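Local coordinates for probable conserved lipoprotein LPPA (Mycobacterium tuberculosis, PDB 2V7S) that is of unknown function but is a putative lipoprotein, probably attached to the cell membrane and confined to pathogenic mycobacteria, at residues A[59-62]-A[63-67]; A[107-110]-A[111-115]; A[120-123]-A[124-128]. One frame throughout, in Å; residues are numbered along the deposited sequence.

Interaction 1: A[59-62]-A[63-67]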
ATOM      1  N   TYR A  59       9.325  19.724   1.185  1.00 18.82           N
ATOM      2  CA  TYR A  59       8.061  20.386   1.380  1.00 18.87           C
ATOM      3  C   TYR A  59       8.281  21.846   1.760  1.00 19.33           C
ATOM      4  O   TYR A  59       7.579  22.701   1.292  1.00 19.58           O
ATOM      5  CB  TYR A  59       7.356  19.667   2.513  1.00 19.63           C
ATOM      6  CG  TYR A  59       6.296  20.471   3.194  1.00 19.48           C
ATOM      7  CD1 TYR A  59       6.545  21.113   4.409  1.00 20.47           C
ATOM      8  CD2 TYR A  59       5.034  20.535   2.650  1.00 20.22           C
ATOM      9  CE1 TYR A  59       5.537  21.838   5.070  1.00 23.00           C
ATOM     10  CE2 TYR A  59       4.034  21.244   3.273  1.00 21.52           C
ATOM     11  CZ  TYR A  59       4.282  21.897   4.466  1.00 22.36           C
ATOM     12  OH  TYR A  59       3.239  22.574   5.049  1.00 25.91           O
ATOM     13  N   GLU A  60       9.265  22.112   2.619  1.00 19.23           N
ATOM     14  CA  GLU A  60       9.553  23.476   3.080  1.00 20.36           C
ATOM     15  C   GLU A  60       9.972  24.362   1.919  1.00 19.08           C
ATOM     16  O   GLU A  60       9.531  25.491   1.835  1.00 18.56           O
ATOM     17  CB  GLU A  60      10.671  23.472   4.143  1.00 20.79           C
ATOM     18  CG  GLU A  60      10.249  22.846   5.507  1.00 22.49           C
ATOM     19  CD  GLU A  60      10.348  21.291   5.560  1.00 25.32           C
ATOM     20  OE1 GLU A  60      10.574  20.636   4.518  1.00 21.77           O
ATOM     21  OE2 GLU A  60      10.196  20.711   6.665  1.00 23.30           O
ATOM     22  N   ALA A  61      10.809  23.849   1.017  1.00 17.28           N
ATOM     23  CA  ALA A  61      11.204  24.647  -0.157  1.00 17.23           C
ATOM     24  C   ALA A  61      10.007  24.854  -1.078  1.00 17.66           C
ATOM     25  O   ALA A  61       9.796  25.937  -1.615  1.00 18.25           O
ATOM     26  CB  ALA A  61      12.366  23.978  -0.944  1.00 16.72           C
ATOM     27  N   ALA A  62       9.244  23.801  -1.295  1.00 16.61           N
ATOM     28  CA  ALA A  62       8.080  23.884  -2.184  1.00 18.42           C
ATOM     29  C   ALA A  62       7.049  24.899  -1.716  1.00 18.38           C
ATOM     30  O   ALA A  62       6.402  25.516  -2.543  1.00 19.39           O
ATOM     31  CB  ALA A  62       7.419  22.530  -2.274  1.00 18.39           C
ATOM     32  N   ARG A  63       6.849  24.993  -0.406  1.00 19.28           N
ATOM     33  CA  ARG A  63       5.845  25.881   0.180  1.00 22.26           C
ATOM     34  C   ARG A  63       6.282  27.320  -0.033  1.00 22.00           C
ATOM     35  O   ARG A  63       5.463  28.177  -0.373  1.00 22.45           O
ATOM     36  CB  ARG A  63       5.652  25.599   1.701  1.00 21.95           C
ATOM     37  CG  ARG A  63       4.651  26.606   2.347  1.00 27.10           C
ATOM     38  CD  ARG A  63       4.540  26.451   3.863  1.00 27.06           C
ATOM     39  NE  ARG A  63       4.523  27.752   4.533  1.00 36.87           N
ATOM     40  CZ  ARG A  63       3.561  28.676   4.465  1.00 40.27           C
ATOM     41  NH1 ARG A  63       2.427  28.507   3.736  1.00 37.22           N
ATOM     42  NH2 ARG A  63       3.755  29.808   5.147  1.00 39.48           N
ATOM     43  N   GLU A  64       7.573  27.577   0.178  1.00 20.89           N
ATOM     44  CA  GLU A  64       8.175  28.881  -0.101  1.00 23.09           C
ATOM     45  C   GLU A  64       7.962  29.333  -1.559  1.00 20.85           C
ATOM     46  O   GLU A  64       7.547  30.486  -1.833  1.00 21.40           O
ATOM     47  CB  GLU A  64       9.684  28.846   0.268  1.00 22.28           C
ATOM     48  CG  GLU A  64      10.407  30.147  -0.064  1.00 28.09           C
ATOM     49  CD  GLU A  64      11.919  30.049   0.139  1.00 28.78           C
ATOM     50  OE1 GLU A  64      12.337  29.928   1.296  1.00 36.99           O
ATOM     51  OE2 GLU A  64      12.678  30.125  -0.858  1.00 38.28           O
ATOM     52  N   ARG A  65       8.236  28.426  -2.479  1.00 18.80           N
ATOM     53  CA  ARG A  65       8.148  28.692  -3.907  1.00 19.54           C
ATOM     54  C   ARG A  65       6.705  28.862  -4.369  1.00 18.50           C
ATOM     55  O   ARG A  65       6.409  29.666  -5.249  1.00 17.27           O
ATOM     56  CB  ARG A  65       8.865  27.564  -4.701  1.00 19.25           C
ATOM     57  CG  ARG A  65      10.431  27.801  -4.705  1.00 21.43           C
ATOM     58  CD  ARG A  65      11.290  26.603  -4.402  1.00 25.58           C
ATOM     59  NE  ARG A  65      12.667  27.068  -4.170  1.00 25.66           N
ATOM     60  CZ  ARG A  65      13.161  27.497  -3.015  1.00 29.30           C
ATOM     61  NH1 ARG A  65      12.440  27.446  -1.893  1.00 28.65           N
ATOM     62  NH2 ARG A  65      14.409  27.933  -2.972  1.00 28.90           N
ATOM     63  N   LEU A  66       5.815  28.095  -3.763  1.00 19.39           N
ATOM     64  CA  LEU A  66       4.416  28.219  -4.103  1.00 20.91           C
ATOM     65  C   LEU A  66       3.862  29.514  -3.579  1.00 20.42           C
ATOM     66  O   LEU A  66       3.042  30.129  -4.245  1.00 20.45           O
ATOM     67  CB  LEU A  66       3.617  27.108  -3.472  1.00 22.10           C
ATOM     68  CG  LEU A  66       2.636  26.547  -4.477  1.00 26.74           C
ATOM     69  CD1 LEU A  66       3.417  25.957  -5.713  1.00 32.21           C
ATOM     70  CD2 LEU A  66       1.756  25.514  -3.725  1.00 32.20           C
ATOM     71  N   THR A  67       4.304  29.937  -2.396  1.00 20.28           N
ATOM     72  CA  THR A  67       3.870  31.262  -1.880  1.00 21.58           C
ATOM     73  C   THR A  67       4.375  32.388  -2.785  1.00 20.98           C
ATOM     74  O   THR A  67       3.627  33.349  -3.062  1.00 21.88           O
ATOM     75  CB  THR A  67       4.294  31.468  -0.419  1.00 21.90           C
ATOM     76  OG1 THR A  67       3.636  30.470   0.360  1.00 22.54           O
ATOM     77  CG2 THR A  67       3.916  32.871   0.105  1.00 23.98           C
TER

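Interaction 2: A[107-110]-A[111-115]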
ATOM      1  N   LEU A 107       1.151   8.886   1.977  1.00 26.54           N
ATOM      2  CA  LEU A 107       2.191   8.996   2.985  1.00 25.40           C
ATOM      3  C   LEU A 107       1.633   9.779   4.146  1.00 24.66           C
ATOM      4  O   LEU A 107       0.855  10.714   3.932  1.00 23.96           O
ATOM      5  CB  LEU A 107       3.408   9.717   2.413  1.00 25.62           C
ATOM      6  CG  LEU A 107       4.283   8.889   1.459  1.00 26.94           C
ATOM      7  CD1 LEU A 107       5.394   9.729   0.848  1.00 27.41           C
ATOM      8  CD2 LEU A 107       4.860   7.666   2.151  1.00 27.99           C
ATOM      9  N   THR A 108       2.022   9.404   5.361  1.00 23.67           N
ATOM     10  CA  THR A 108       1.620  10.150   6.542  1.00 24.27           C
ATOM     11  C   THR A 108       2.320  11.513   6.707  1.00 24.17           C
ATOM     12  O   THR A 108       3.394  11.788   6.115  1.00 23.51           O
ATOM     13  CB  THR A 108       1.747   9.312   7.831  1.00 24.53           C
ATOM     14  OG1 THR A 108       3.121   8.967   8.067  1.00 25.42           O
ATOM     15  CG2 THR A 108       0.898   8.057   7.732  1.00 25.42           C
ATOM     16  N   ALA A 109       1.697  12.363   7.517  1.00 23.83           N
ATOM     17  CA  ALA A 109       2.097  13.763   7.667  1.00 24.45           C
ATOM     18  C   ALA A 109       3.445  13.949   8.361  1.00 24.39           C
ATOM     19  O   ALA A 109       3.989  15.045   8.355  1.00 24.94           O
ATOM     20  CB  ALA A 109       1.033  14.525   8.419  1.00 25.21           C
ATOM     21  N   ASP A 110       3.975  12.897   8.965  1.00 24.04           N
ATOM     22  CA  ASP A 110       5.332  12.947   9.544  1.00 24.44           C
ATOM     23  C   ASP A 110       6.425  12.645   8.502  1.00 23.28           C
ATOM     24  O   ASP A 110       7.641  12.726   8.781  1.00 23.47           O
ATOM     25  CB  ASP A 110       5.441  11.947  10.692  1.00 25.24           C
ATOM     26  CG  ASP A 110       5.231  10.523  10.228  1.00 28.89           C
ATOM     27  OD1 ASP A 110       4.199  10.259   9.544  1.00 30.08           O
ATOM     28  OD2 ASP A 110       6.098   9.659  10.538  1.00 34.37           O
ATOM     29  N   ILE A 111       5.986  12.262   7.319  1.00 21.40           N
ATOM     30  CA  ILE A 111       6.895  11.906   6.231  1.00 20.89           C
ATOM     31  C   ILE A 111       6.857  12.899   5.071  1.00 19.81           C
ATOM     32  O   ILE A 111       7.898  13.315   4.585  1.00 19.09           O
ATOM     33  CB  ILE A 111       6.562  10.488   5.699  1.00 19.88           C
ATOM     34  CG1 ILE A 111       6.782   9.459   6.815  1.00 22.69           C
ATOM     35  CG2 ILE A 111       7.408  10.147   4.464  1.00 20.88           C
ATOM     36  CD1 ILE A 111       6.018   8.161   6.626  1.00 24.11           C
ATOM     37  N   ALA A 112       5.654  13.191   4.577  1.00 18.13           N
ATOM     38  CA  ALA A 112       5.485  14.057   3.422  1.00 19.20           C
ATOM     39  C   ALA A 112       4.171  14.838   3.569  1.00 18.91           C
ATOM     40  O   ALA A 112       3.264  14.370   4.244  1.00 19.15           O
ATOM     41  CB  ALA A 112       5.446  13.260   2.165  1.00 17.73           C
ATOM     42  N   ARG A 113       4.118  16.038   2.996  1.00 20.12           N
ATOM     43  CA  ARG A 113       2.897  16.875   2.994  1.00 21.26           C
ATOM     44  C   ARG A 113       2.820  17.585   1.664  1.00 20.92           C
ATOM     45  O   ARG A 113       3.832  17.715   0.957  1.00 20.12           O
ATOM     46  CB  ARG A 113       2.924  17.915   4.124  1.00 20.89           C
ATOM     47  CG  ARG A 113       2.829  17.304   5.518  1.00 22.72           C
ATOM     48  CD  ARG A 113       3.063  18.336   6.617  1.00 23.88           C
ATOM     49  NE  ARG A 113       3.345  17.669   7.879  1.00 23.54           N
ATOM     50  CZ  ARG A 113       3.174  18.203   9.085  1.00 27.08           C
ATOM     51  NH1 ARG A 113       2.696  19.444   9.213  1.00 29.59           N
ATOM     52  NH2 ARG A 113       3.452  17.483  10.171  1.00 27.24           N
ATOM     53  N   ARG A 114       1.616  18.069   1.350  1.00 20.97           N
ATOM     54  CA  ARG A 114       1.384  18.881   0.171  1.00 20.87           C
ATOM     55  C   ARG A 114       1.401  20.340   0.656  1.00 20.90           C
ATOM     56  O   ARG A 114       0.625  20.698   1.584  1.00 18.73           O
ATOM     57  CB  ARG A 114       0.008  18.521  -0.430  1.00 20.71           C
ATOM     58  CG  ARG A 114      -0.092  17.071  -0.979  1.00 19.19           C
ATOM     59  CD  ARG A 114      -1.527  16.830  -1.532  1.00 23.25           C
ATOM     60  NE  ARG A 114      -1.810  17.602  -2.763  1.00 28.68           N
ATOM     61  CZ  ARG A 114      -3.032  18.011  -3.148  1.00 34.70           C
ATOM     62  NH1 ARG A 114      -4.109  17.744  -2.406  1.00 33.58           N
ATOM     63  NH2 ARG A 114      -3.194  18.714  -4.275  1.00 32.81           N
ATOM     64  N   PRO A 115       2.308  21.177   0.087  1.00 21.16           N
ATOM     65  CA  PRO A 115       2.349  22.573   0.543  1.00 21.46           C
ATOM     66  C   PRO A 115       1.086  23.328   0.160  1.00 22.48           C
ATOM     67  O   PRO A 115       0.470  23.017  -0.852  1.00 22.30           O
ATOM     68  CB  PRO A 115       3.548  23.161  -0.184  1.00 21.88           C
ATOM     69  CG  PRO A 115       3.871  22.223  -1.310  1.00 24.25           C
ATOM     70  CD  PRO A 115       3.328  20.878  -0.937  1.00 19.02           C
TER
HETATM   71  O   HOH W   1       0.740  13.495   4.568  1.00 19.30           O

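Interaction 3: A[120-123]-A[124-128]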
ATOM      1  N   VAL A 120      -4.141  34.221  -0.273  1.00 20.17           N
ATOM      2  CA  VAL A 120      -4.163  35.560  -0.824  1.00 19.63           C
ATOM      3  C   VAL A 120      -5.611  36.041  -0.721  1.00 20.84           C
ATOM      4  O   VAL A 120      -6.521  35.297  -1.105  1.00 18.65           O
ATOM      5  CB  VAL A 120      -3.702  35.572  -2.288  1.00 20.28           C
ATOM      6  CG1 VAL A 120      -4.147  36.876  -2.978  1.00 18.55           C
ATOM      7  CG2 VAL A 120      -2.142  35.424  -2.396  1.00 19.82           C
HETATM    8  N   MSE A 121      -5.817  37.251  -0.177  1.00 18.94           N
HETATM    9  CA  MSE A 121      -7.146  37.875  -0.120  1.00 21.17           C
HETATM   10  C   MSE A 121      -7.180  39.112  -1.026  1.00 20.92           C
HETATM   11  O   MSE A 121      -6.355  40.016  -0.839  1.00 19.60           O
HETATM   12  CB  MSE A 121      -7.388  38.368   1.298  1.00 21.09           C
HETATM   13  CG  MSE A 121      -8.691  39.145   1.445  1.00 30.22           C
HETATM   14 SE   MSE A 121     -10.158  37.880   1.514  1.00 51.28          SE
HETATM   15  CE  MSE A 121      -9.714  37.103   3.300  1.00 41.31           C
ATOM     16  N   PHE A 122      -8.139  39.207  -1.953  1.00 20.08           N
ATOM     17  CA  PHE A 122      -8.192  40.398  -2.830  1.00 18.89           C
ATOM     18  C   PHE A 122      -9.053  41.472  -2.145  1.00 18.55           C
ATOM     19  O   PHE A 122      -9.895  41.148  -1.327  1.00 18.80           O
ATOM     20  CB  PHE A 122      -8.712  40.069  -4.241  1.00 18.04           C
ATOM     21  CG  PHE A 122      -7.755  39.200  -5.044  1.00 19.76           C
ATOM     22  CD1 PHE A 122      -7.924  37.820  -5.077  1.00 19.65           C
ATOM     23  CD2 PHE A 122      -6.699  39.775  -5.746  1.00 19.11           C
ATOM     24  CE1 PHE A 122      -7.026  37.004  -5.803  1.00 19.10           C
ATOM     25  CE2 PHE A 122      -5.764  38.962  -6.467  1.00 19.90           C
ATOM     26  CZ  PHE A 122      -5.982  37.567  -6.495  1.00 18.90           C
ATOM     27  N   GLY A 123      -8.776  42.735  -2.434  1.00 18.83           N
ATOM     28  CA  GLY A 123      -9.457  43.854  -1.782  1.00 17.56           C
ATOM     29  C   GLY A 123     -10.885  43.981  -2.276  1.00 18.34           C
ATOM     30  O   GLY A 123     -11.842  44.120  -1.472  1.00 19.44           O
ATOM     31  N   ALA A 124     -11.035  43.944  -3.591  1.00 17.57           N
ATOM     32  CA  ALA A 124     -12.344  44.112  -4.235  1.00 17.88           C
ATOM     33  C   ALA A 124     -12.829  42.794  -4.824  1.00 17.93           C
ATOM     34  O   ALA A 124     -12.003  41.896  -5.139  1.00 18.46           O
ATOM     35  CB  ALA A 124     -12.260  45.167  -5.336  1.00 18.74           C
ATOM     36  N   THR A 125     -14.144  42.661  -4.990  1.00 17.73           N
ATOM     37  CA  THR A 125     -14.644  41.503  -5.734  1.00 18.88           C
ATOM     38  C   THR A 125     -14.463  41.787  -7.242  1.00 18.75           C
ATOM     39  O   THR A 125     -14.344  42.950  -7.649  1.00 18.20           O
ATOM     40  CB  THR A 125     -16.104  41.175  -5.394  1.00 18.97           C
ATOM     41  OG1 THR A 125     -16.932  42.303  -5.640  1.00 18.85           O
ATOM     42  CG2 THR A 125     -16.229  40.788  -3.909  1.00 19.69           C
ATOM     43  N   PHE A 126     -14.483  40.729  -8.038  1.00 17.14           N
ATOM     44  CA  PHE A 126     -14.302  40.815  -9.482  1.00 17.62           C
ATOM     45  C   PHE A 126     -15.667  40.827 -10.151  1.00 17.98           C
ATOM     46  O   PHE A 126     -16.568  40.097  -9.730  1.00 16.95           O
ATOM     47  CB  PHE A 126     -13.556  39.561  -9.960  1.00 17.66           C
ATOM     48  CG  PHE A 126     -12.150  39.454  -9.454  1.00 19.86           C
ATOM     49  CD1 PHE A 126     -11.858  38.723  -8.312  1.00 18.85           C
ATOM     50  CD2 PHE A 126     -11.087  40.043 -10.156  1.00 21.78           C
ATOM     51  CE1 PHE A 126     -10.530  38.601  -7.848  1.00 19.26           C
ATOM     52  CE2 PHE A 126      -9.755  39.943  -9.680  1.00 20.50           C
ATOM     53  CZ  PHE A 126      -9.484  39.205  -8.518  1.00 19.78           C
ATOM     54  N   SER A 127     -15.826  41.660 -11.181  1.00 18.88           N
ATOM     55  CA  SER A 127     -16.946  41.518 -12.115  1.00 19.43           C
ATOM     56  C   SER A 127     -16.705  40.239 -12.934  1.00 19.50           C
ATOM     57  O   SER A 127     -15.642  39.624 -12.831  1.00 18.58           O
ATOM     58  CB  SER A 127     -16.997  42.717 -13.061  1.00 19.58           C
ATOM     59  OG  SER A 127     -15.867  42.648 -13.932  1.00 20.49           O
ATOM     60  N   ALA A 128     -17.688  39.846 -13.751  1.00 19.79           N
ATOM     61  CA  ALA A 128     -17.531  38.688 -14.651  1.00 20.77           C
ATOM     62  C   ALA A 128     -16.358  38.858 -15.612  1.00 21.16           C
ATOM     63  O   ALA A 128     -15.537  37.942 -15.782  1.00 20.60           O
ATOM     64  CB  ALA A 128     -18.842  38.422 -15.422  1.00 20.80           C
TER
HETATM   65  O   HOH W   2     -12.587  40.247  -2.568  1.00 16.51           O

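Interaction 1: A[59-62]-A[63-67]
Arg-65 folds back over one helical turn so that its guanidinium reaches the carbonyl of Ala-61. That oxygen takes two bonds from the same residue: the routine i+4 bond from Arg-65 N, and a second from Arg-65 NH1, with NH1 to Ala-61 O at 3.1 Å and an N-H...O angle of 165°. Ala-61 O meets the guanidinium edge-on, only slightly out of the plane of that group, while Arg-65 NH1 also passes 3.6 Å from Ala-61 CB. The bend at chi2 (134°) turns the chain back toward the start of the helix. Glu-64 steadies the group from the flank by a salt bridge of 2.9 Å between Glu-64 OE2 and Arg-65 NH1. One turn round, Thr-67 N and Thr-67 OG1 (3.0 Å to Arg-63 O) reach the Arg-63 carbonyl, one from each side of it. Two side-chain ends find partners in other parts of the chain: Tyr-59 OH bonds to Arg-99 O, and Arg-63 NH1 to Ile-116 O. Ala-62 rests on Phe-188 and Pro-115, and Leu-66 on Ala-117. With Glu-64 and Arg-65 exposed, and Tyr-59, Ala-62 and Leu-66 buried, these are the opening turns of an amphipathic helix, residues 59-80.

Interaction 2: A[107-110]-A[111-115]
Arg-113 reaches back along the chain and grips the carbonyl oxygen of Ala-109, which lies within a type I beta turn, residues 108-111, leading into strand 112-114. The turn is identified by the bond from Ile-111 N to Thr-108 O (2.9 Å) and by negative phi at both central residues, -69° at Ala-109 and -85° at Asp-110, with psi near zero at both. Thr-108 O accepts a second bond, from Ala-112 N at 3.1 Å, which approaches nearly along the C=O axis, whereas Ile-111 N comes from above the carbonyl plane.

The arginine uses its side edge. Arg-113 NE lies 2.7 Å from Ala-109 O, in the carbonyl plane and on a lone pair. Arg-113 NH2, 3.1 Å from Ala-109 O, stands above that plane and makes the more bent bond, with an N-H...O angle of 135°. Ala-109 O is close to the guanidinium plane, so the two donors fix the rotation of the group. The Arg-113 side chain, extended from CG to NE, spans the distance to the turn, and NH1 bonds to Asn-100 O.

The apolar side chains cluster separately. Leu-107 CD1 packs against Ala-112 CB at 3.8 Å and meets Ile-111 CG2 at 4.2 Å, the leucine and isoleucine crossing at about a right angle. Beyond them, helix 37-53 supplies Leu-49 and Met-53 against Leu-107 and Ile-50 against Ile-111; Leu-107 also packs on Ser-38 of the second subunit. Ala-112 lies against Cys-104 and Cys-187, the disulfide partners, in the middle strand of a small antiparallel sheet. A water links the residues flanking the turn, donating to Leu-107 O at 2.9 Å and to Ala-112 O at 2.7 Å.

Interaction 3: A[120-123]-A[124-128]
A T-shaped pair of phenylalanines, Phe-122 and Phe-126, lies where strand 120-122 of the large antiparallel sheet runs out into the loop before helix 128-143. The edge of the Phe-126 ring is directed at the face of Phe-122, with centroids 5.2 Å apart and planes at 72°. Phe-126 CZ and CE1 form the touching edge: Phe-126 CZ stands over the centre of the Phe-122 ring, 3.9 Å from Phe-122 CG, and Phe-126 CE1 is equally far from Phe-122 CD1. Val-120 CG1 covers the opposite face of Phe-122, over its outer part, which leaves that ring between an aliphatic branch and an aromatic edge. The two phenylalanines, four residues apart, have nearly the same first torsion (chi1 -68° and -66°), each CG lying beside its own backbone N and anti to the carbonyl carbon; the steep angle between the rings therefore probably reflects the course of the backbone between them, not a difference in rotamer.

The pair is buried. Val-77 of helix 59-80 touches both rings, Leu-173 and Leu-181 of the sheet pack on Phe-122, and Ala-179 and Gln-175 pack on Phe-126, so the contact forms part of the core between that helix and the sheet. Past Phe-126, Arg-160 NE bonds to its carbonyl oxygen, and Ser-127 is the N-cap of helix 128-143, its OG accepting from Asp-130 N.

A glycerol, probably from the crystallisation liquor, bonds to the carbonyl oxygen of the selenomethionine at 121. Across the bend at Gly-123, a water joins two carbonyls, donating to Phe-122 O at 3.1 Å and, more weakly, to Ala-124 O at 3.1 Å.

How the interactions relate
Interactions 1 and 2 touch directly, with centres 13 Å apart: Tyr-59 CE2 lies 3.5 Å from Pro-115 CA, and Ala-62 CB 3.7 Å from Pro-115 CG, so the end of segment 111-115 packs on the first turns of helix 59-80. Interaction 3 stands apart. Its centre is about 24 Å from that of interaction 1 and about 32 Å from that of interaction 2, with nearest atoms about 6 Å and 12 Å away. Helix 59-80 spans the gap, since Val-77, nearer its far end, meets the phenylalanines. Interactions 2 and 3 lie on opposite sides of the chain's centre, and bound glycerols are found at interaction 3.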